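Side-chain contacts in gamma-D-glutamyl-L-lysine dipeptidyl-peptidase (Bacillus cereus ATCC 10987, PDB 3H41), which probably hydrolyses gamma-D-glutamyl-L-lysine bonds in murein peptides of the bacterial cell wall, releasing the dipeptide L-Ala-gamma-D-Glu: residues D38-T43 with L200-I205; A207-F212 with F219-Y224. All coordinates share one frame; numbering follows the deposited sequence.

Interaction 1. Residues D38-T43 with L200-I205; sequences DLWKWT and LGLPYI
Trp40 brings the outer end of its indole over to Leu202, whose CD1 methyl lies in the plane of the ring at its edge, 3.6 Å from Trp40 CH2. The two side chains meet at about a right angle. With CG of Trp40 anti to the carbonyl carbon (chi1 -65°), the long ring spans the gap although its CB starts off away from 200-205. Its NE1 is hydrogen-bonded to Glu141, which fixes the pyrrole side of the indole, while the six-membered ring meets Leu202. A second, looser patch gathers on Ile205, where CG1 lies 4.2 Å from Trp42 CH2, approached obliquely, and 4.3 Å from Thr43 CG2. Met46, Lys51 and Leu54 also touch the Ile205 side chain, and Trp42 NE1 is tied to Asp29. Thr43 turns its methyl to Ile205 and its OG1 back to Leu39 O, which it meets at 3.0 Å in the carbonyl plane. That oxygen also accepts from Thr43 N, so two bonds grip it. At the helix start, Asp38 is the N-cap: OD1 receives Lys41 N at 3.0 Å, along a nearly straight N-H (171°) that comes from above the carboxylate plane. The contact is purely apolar packing of a capped helix, 39-45, against an irregular loop of the NlpC/P60 peptidase region, with Ile205 about 6 Å, side chain to side chain, from the substrate-binding Asp215.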
loop_
_atom_site.group_PDB
_atom_site.type_symbol
_atom_site.label_atom_id
_atom_site.label_comp_id
_atom_site.label_asym_id
_atom_site.label_seq_id
_atom_site.Cartn_x
_atom_site.Cartn_y
_atom_site.Cartn_z
ATOM N N ASP A 38 3.898 -14.875 4.987
ATOM C CA ASP A 38 3.661 -14.532 6.390
ATOM C C ASP A 38 4.401 -13.250 6.743
ATOM O O ASP A 38 5.563 -13.272 7.151
ATOM C CB ASP A 38 4.059 -15.681 7.315
ATOM C CG ASP A 38 3.691 -15.411 8.768
ATOM O OD1 ASP A 38 3.369 -14.252 9.172
ATOM O OD2 ASP A 38 3.737 -16.376 9.520
ATOM N N LEU A 39 3.729 -12.128 6.551
ATOM C CA LEU A 39 4.377 -10.830 6.648
ATOM C C LEU A 39 4.572 -10.342 8.076
ATOM O O LEU A 39 5.442 -9.486 8.305
ATOM C CB LEU A 39 3.608 -9.783 5.829
ATOM C CG LEU A 39 3.614 -10.060 4.308
ATOM C CD1 LEU A 39 2.771 -9.069 3.506
ATOM C CD2 LEU A 39 5.037 -10.108 3.756
ATOM N N TRP A 40 3.774 -10.829 9.023
ATOM C CA TRP A 40 4.068 -10.573 10.437
ATOM C C TRP A 40 5.336 -11.322 10.864
ATOM O O TRP A 40 6.204 -10.758 11.533
ATOM C CB TRP A 40 2.897 -10.905 11.371
ATOM C CG TRP A 40 1.673 -10.063 11.191
ATOM C CD1 TRP A 40 0.430 -10.522 10.963
ATOM C CD2 TRP A 40 1.568 -8.610 11.196
ATOM N NE1 TRP A 40 -0.452 -9.490 10.863
ATOM C CE2 TRP A 40 0.223 -8.303 10.983
ATOM C CE3 TRP A 40 2.475 -7.563 11.371
ATOM C CZ2 TRP A 40 -0.244 -7.006 10.923
ATOM C CZ3 TRP A 40 2.007 -6.252 11.341
ATOM C CH2 TRP A 40 0.658 -5.987 11.098
ATOM N N LYS A 41 5.465 -12.590 10.493
ATOM C CA LYS A 41 6.727 -13.282 10.699
ATOM C C LYS A 41 7.901 -12.554 10.060
ATOM O O LYS A 41 8.949 -12.411 10.689
ATOM C CB LYS A 41 6.702 -14.695 10.152
ATOM C CG LYS A 41 7.984 -15.457 10.446
ATOM C CD LYS A 41 8.061 -16.802 9.703
ATOM C CE LYS A 41 7.769 -17.986 10.574
ATOM N NZ LYS A 41 8.452 -19.194 10.006
ATOM N N TRP A 42 7.742 -12.088 8.823
ATOM C CA TRP A 42 8.832 -11.385 8.150
ATOM C C TRP A 42 9.300 -10.147 8.925
ATOM O O TRP A 42 10.476 -10.039 9.299
ATOM C CB TRP A 42 8.403 -10.960 6.769
ATOM C CG TRP A 42 9.460 -10.281 5.977
ATOM C CD1 TRP A 42 10.753 -10.703 5.802
ATOM C CD2 TRP A 42 9.304 -9.124 5.173
ATOM N NE1 TRP A 42 11.418 -9.841 4.971
ATOM C CE2 TRP A 42 10.554 -8.873 4.554
ATOM C CE3 TRP A 42 8.240 -8.226 4.942
ATOM C CZ2 TRP A 42 10.763 -7.777 3.720
ATOM C CZ3 TRP A 42 8.440 -7.163 4.110
ATOM C CH2 TRP A 42 9.685 -6.937 3.489
ATOM N N THR A 43 8.380 -9.236 9.196
ATOM C CA THR A 43 8.748 -7.962 9.821
ATOM C C THR A 43 9.122 -8.108 11.286
ATOM O O THR A 43 10.057 -7.447 11.780
ATOM C CB THR A 43 7.621 -6.907 9.691
ATOM O OG1 THR A 43 6.400 -7.436 10.199
ATOM C CG2 THR A 43 7.460 -6.486 8.252
ATOM N N LEU A 200 -1.923 3.791 13.911
ATOM C CA LEU A 200 -0.988 4.280 14.915
ATOM C C LEU A 200 -0.304 3.084 15.614
ATOM O O LEU A 200 -0.966 2.124 16.035
ATOM C CB LEU A 200 -1.686 5.245 15.919
ATOM C CG LEU A 200 -2.075 6.643 15.425
ATOM C CD1 LEU A 200 -3.090 7.322 16.393
ATOM C CD2 LEU A 200 -0.807 7.528 15.210
ATOM N N GLY A 201 1.024 3.086 15.657
ATOM C CA GLY A 201 1.782 1.952 16.252
ATOM C C GLY A 201 2.215 0.853 15.307
ATOM O O GLY A 201 2.895 -0.089 15.731
ATOM N N LEU A 202 1.834 0.937 14.036
ATOM C CA LEU A 202 2.255 -0.050 13.051
ATOM C C LEU A 202 3.701 0.205 12.643
ATOM O O LEU A 202 4.013 1.286 12.104
ATOM C CB LEU A 202 1.346 -0.029 11.811
ATOM C CG LEU A 202 1.702 -0.989 10.647
ATOM C CD1 LEU A 202 1.556 -2.525 10.946
ATOM C CD2 LEU A 202 0.859 -0.579 9.364
ATOM N N PRO A 203 4.596 -0.757 12.891
ATOM C CA PRO A 203 6.001 -0.543 12.519
ATOM C C PRO A 203 6.244 -0.334 11.052
ATOM O O PRO A 203 5.633 -0.990 10.193
ATOM C CB PRO A 203 6.690 -1.825 13.024
ATOM C CG PRO A 203 5.808 -2.270 14.105
ATOM C CD PRO A 203 4.456 -2.068 13.554
ATOM N N TYR A 204 7.139 0.607 10.782
ATOM C CA TYR A 204 7.599 0.947 9.447
ATOM C C TYR A 204 8.319 -0.188 8.758
ATOM O O TYR A 204 9.003 -0.960 9.400
ATOM C CB TYR A 204 8.544 2.137 9.588
ATOM C CG TYR A 204 9.182 2.710 8.333
ATOM C CD1 TYR A 204 10.293 2.103 7.739
ATOM C CD2 TYR A 204 8.728 3.915 7.802
ATOM C CE1 TYR A 204 10.883 2.662 6.594
ATOM C CE2 TYR A 204 9.338 4.489 6.703
ATOM C CZ TYR A 204 10.399 3.858 6.101
ATOM O OH TYR A 204 10.977 4.490 5.028
ATOM N N ILE A 205 8.153 -0.301 7.447
ATOM C CA ILE A 205 9.055 -1.127 6.644
ATOM C C ILE A 205 9.273 -0.389 5.303
ATOM O O ILE A 205 8.356 0.163 4.738
ATOM C CB ILE A 205 8.525 -2.584 6.490
ATOM C CG1 ILE A 205 9.627 -3.576 6.018
ATOM C CG2 ILE A 205 7.320 -2.636 5.577
ATOM C CD1 ILE A 205 10.717 -3.824 7.058
#

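Interaction 2. Residues A207-F212 with F219-Y224; sequences AGTSGF and FTHTIY
Thr209 points its CG2 methyl at the helix 218-225, where it lies against the neighbouring side chains of Thr222 and His221. It comes 3.8 Å from Thr222 OG1 and 4.3 Å from His221 CD2, the imidazole being approached obliquely. These few atoms are the close part of the contact. CG2 of Thr209 is anti to the backbone N and OG1 sits beside it (chi1 -37°), from where OG1 donates to Ala207 O at 2.8 Å, from above the carbonyl plane, and is also bonded to Arg233 NH2. The hydroxyl is thus engaged within its own loop and by an arginine, while the methyl faces the helix.

The looser side is bridged by solvent. Thr209 O and Thr222 OG1 are 3.9 Å apart, and one water spans them, donating to Thr209 O at 2.8 Å and to Thr222 OG1 at 2.8 Å. Thr222 OG1 is also bonded to Gly218 O one turn back along the helix, and His221 ND1 to Ile231 O, so both helix side chains are anchored from beyond the contact. Farther along the loop, Ser210 OG accepts from Phe212 N at 3.1 Å (159°), an ST turn that bends the chain just after the short strand 209-210.

All three touching side chains are buried. Strand 209-210 pairs antiparallel with 213-214, and the chain then runs through Cys216, the probable nucleophile, present here as the sulfonic acid, into helix 218-225. Strand 60-65 packs on Ala207 and Ser210, strand 139-143 on Ser210 and Phe212, and helix 189-197 receives Ile223 and Tyr224 of the helix.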
loop_
_atom_site.group_PDB
_atom_site.type_symbol
_atom_site.label_atom_id
_atom_site.label_comp_id
_atom_site.label_asym_id
_atom_site.label_seq_id
_atom_site.Cartn_x
_atom_site.Cartn_y
_atom_site.Cartn_z
ATOM N N ALA A 207 9.461 0.330 1.504
ATOM C CA ALA A 207 8.588 -0.092 0.438
ATOM C C ALA A 207 7.213 -0.598 0.910
ATOM O O ALA A 207 6.450 -1.094 0.125
ATOM C CB ALA A 207 9.313 -1.185 -0.506
ATOM N N GLY A 208 6.882 -0.438 2.186
ATOM C CA GLY A 208 5.670 -1.055 2.744
ATOM C C GLY A 208 4.460 -0.341 2.160
ATOM O O GLY A 208 4.425 0.859 2.128
ATOM N N THR A 209 3.476 -1.099 1.675
ATOM C CA THR A 209 2.349 -0.536 0.984
ATOM C C THR A 209 1.089 -1.311 1.402
ATOM O O THR A 209 0.194 -1.570 0.596
ATOM C CB THR A 209 2.562 -0.597 -0.546
ATOM O OG1 THR A 209 3.962 -0.351 -0.841
ATOM C CG2 THR A 209 1.652 0.437 -1.230
ATOM N N SER A 210 1.040 -1.676 2.676
ATOM C CA SER A 210 -0.086 -2.463 3.204
ATOM C C SER A 210 -0.215 -2.305 4.737
ATOM O O SER A 210 0.685 -1.775 5.415
ATOM C CB SER A 210 0.102 -3.920 2.826
ATOM O OG SER A 210 0.864 -4.555 3.817
ATOM N N GLY A 211 -1.323 -2.793 5.285
ATOM C CA GLY A 211 -1.521 -2.800 6.740
ATOM C C GLY A 211 -0.611 -3.698 7.549
ATOM O O GLY A 211 -0.676 -3.703 8.784
ATOM N N PHE A 212 0.281 -4.423 6.865
ATOM C CA PHE A 212 1.348 -5.174 7.537
ATOM C C PHE A 212 2.598 -4.320 7.777
ATOM O O PHE A 212 3.553 -4.784 8.400
ATOM C CB PHE A 212 1.735 -6.408 6.734
ATOM C CG PHE A 212 0.616 -7.408 6.555
ATOM C CD1 PHE A 212 0.355 -8.366 7.527
ATOM C CD2 PHE A 212 -0.126 -7.413 5.400
ATOM C CE1 PHE A 212 -0.675 -9.296 7.365
ATOM C CE2 PHE A 212 -1.141 -8.368 5.209
ATOM C CZ PHE A 212 -1.420 -9.294 6.198
ATOM N N PHE A 219 2.187 4.824 2.891
ATOM C CA PHE A 219 1.111 5.233 3.816
ATOM C C PHE A 219 0.212 6.283 3.171
ATOM O O PHE A 219 -0.999 6.100 3.082
ATOM C CB PHE A 219 1.775 5.782 5.069
ATOM C CG PHE A 219 0.843 6.199 6.180
ATOM C CD1 PHE A 219 -0.007 5.281 6.801
ATOM C CD2 PHE A 219 0.920 7.474 6.693
ATOM C CE1 PHE A 219 -0.788 5.658 7.893
ATOM C CE2 PHE A 219 0.139 7.871 7.802
ATOM C CZ PHE A 219 -0.721 6.961 8.387
ATOM N N THR A 220 0.802 7.387 2.741
ATOM C CA THR A 220 0.043 8.431 2.067
ATOM C C THR A 220 -0.656 7.924 0.767
ATOM O O THR A 220 -1.833 8.184 0.552
ATOM C CB THR A 220 0.897 9.695 1.814
ATOM O OG1 THR A 220 2.013 9.384 0.983
ATOM C CG2 THR A 220 1.387 10.272 3.154
ATOM N N HIS A 221 0.048 7.187 -0.066
ATOM C CA HIS A 221 -0.541 6.646 -1.290
ATOM C C HIS A 221 -1.736 5.770 -0.949
ATOM O O HIS A 221 -2.788 5.900 -1.569
ATOM C CB HIS A 221 0.507 5.843 -2.068
ATOM C CG HIS A 221 -0.060 5.004 -3.169
ATOM N ND1 HIS A 221 -0.427 5.539 -4.385
ATOM C CD2 HIS A 221 -0.327 3.679 -3.237
ATOM C CE1 HIS A 221 -0.855 4.567 -5.173
ATOM N NE2 HIS A 221 -0.814 3.430 -4.504
ATOM N N THR A 222 -1.584 4.911 0.063
ATOM C CA THR A 222 -2.673 3.978 0.462
ATOM C C THR A 222 -3.895 4.675 1.047
ATOM O O THR A 222 -5.021 4.328 0.716
ATOM C CB THR A 222 -2.145 2.893 1.434
ATOM O OG1 THR A 222 -1.147 2.111 0.753
ATOM C CG2 THR A 222 -3.290 1.970 1.945
ATOM N N ILE A 223 -3.677 5.691 1.871
ATOM C CA ILE A 223 -4.760 6.454 2.496
ATOM C C ILE A 223 -5.577 7.138 1.404
ATOM O O ILE A 223 -6.816 7.021 1.372
ATOM C CB ILE A 223 -4.216 7.536 3.437
ATOM C CG1 ILE A 223 -3.720 6.903 4.741
ATOM C CG2 ILE A 223 -5.289 8.578 3.758
ATOM C CD1 ILE A 223 -2.976 7.874 5.613
ATOM N N TYR A 224 -4.884 7.808 0.480
ATOM C CA TYR A 224 -5.610 8.486 -0.612
ATOM C C TYR A 224 -6.288 7.514 -1.562
ATOM O O TYR A 224 -7.439 7.736 -1.920
ATOM C CB TYR A 224 -4.700 9.468 -1.348
ATOM C CG TYR A 224 -4.695 10.821 -0.689
ATOM C CD1 TYR A 224 -5.652 11.808 -1.066
ATOM C CD2 TYR A 224 -3.791 11.153 0.305
ATOM C CE1 TYR A 224 -5.676 13.032 -0.484
ATOM C CE2 TYR A 224 -3.827 12.409 0.905
ATOM C CZ TYR A 224 -4.778 13.342 0.485
ATOM O OH TYR A 224 -4.863 14.582 1.050
HETATM O O HOH W 1 -2.067 -0.300 -0.356
#

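The two contacts follow one another along the chain, interaction 1 being complete before interaction 2 begins, with centres 12 Å apart. Only Trp206 separates 200-205 from 207-212, so one continuous run of the NlpC/P60 region serves both, first meeting helix 39-45 and then helix 218-225. They also touch directly: Trp40 CE2 packs 3.5 Å from Phe212 CD1, and Leu202 CD1 lies 3.3 Å from Gly211 O. The first contact ties a helix far earlier in the chain to the peptidase region, whereas the second is local within it. Trp206 and Ala207, the first residue of 207-212, line the bound alanine's pocket, so this run passes beside the dipeptide, near Asp215 and the probable nucleophile Cys216.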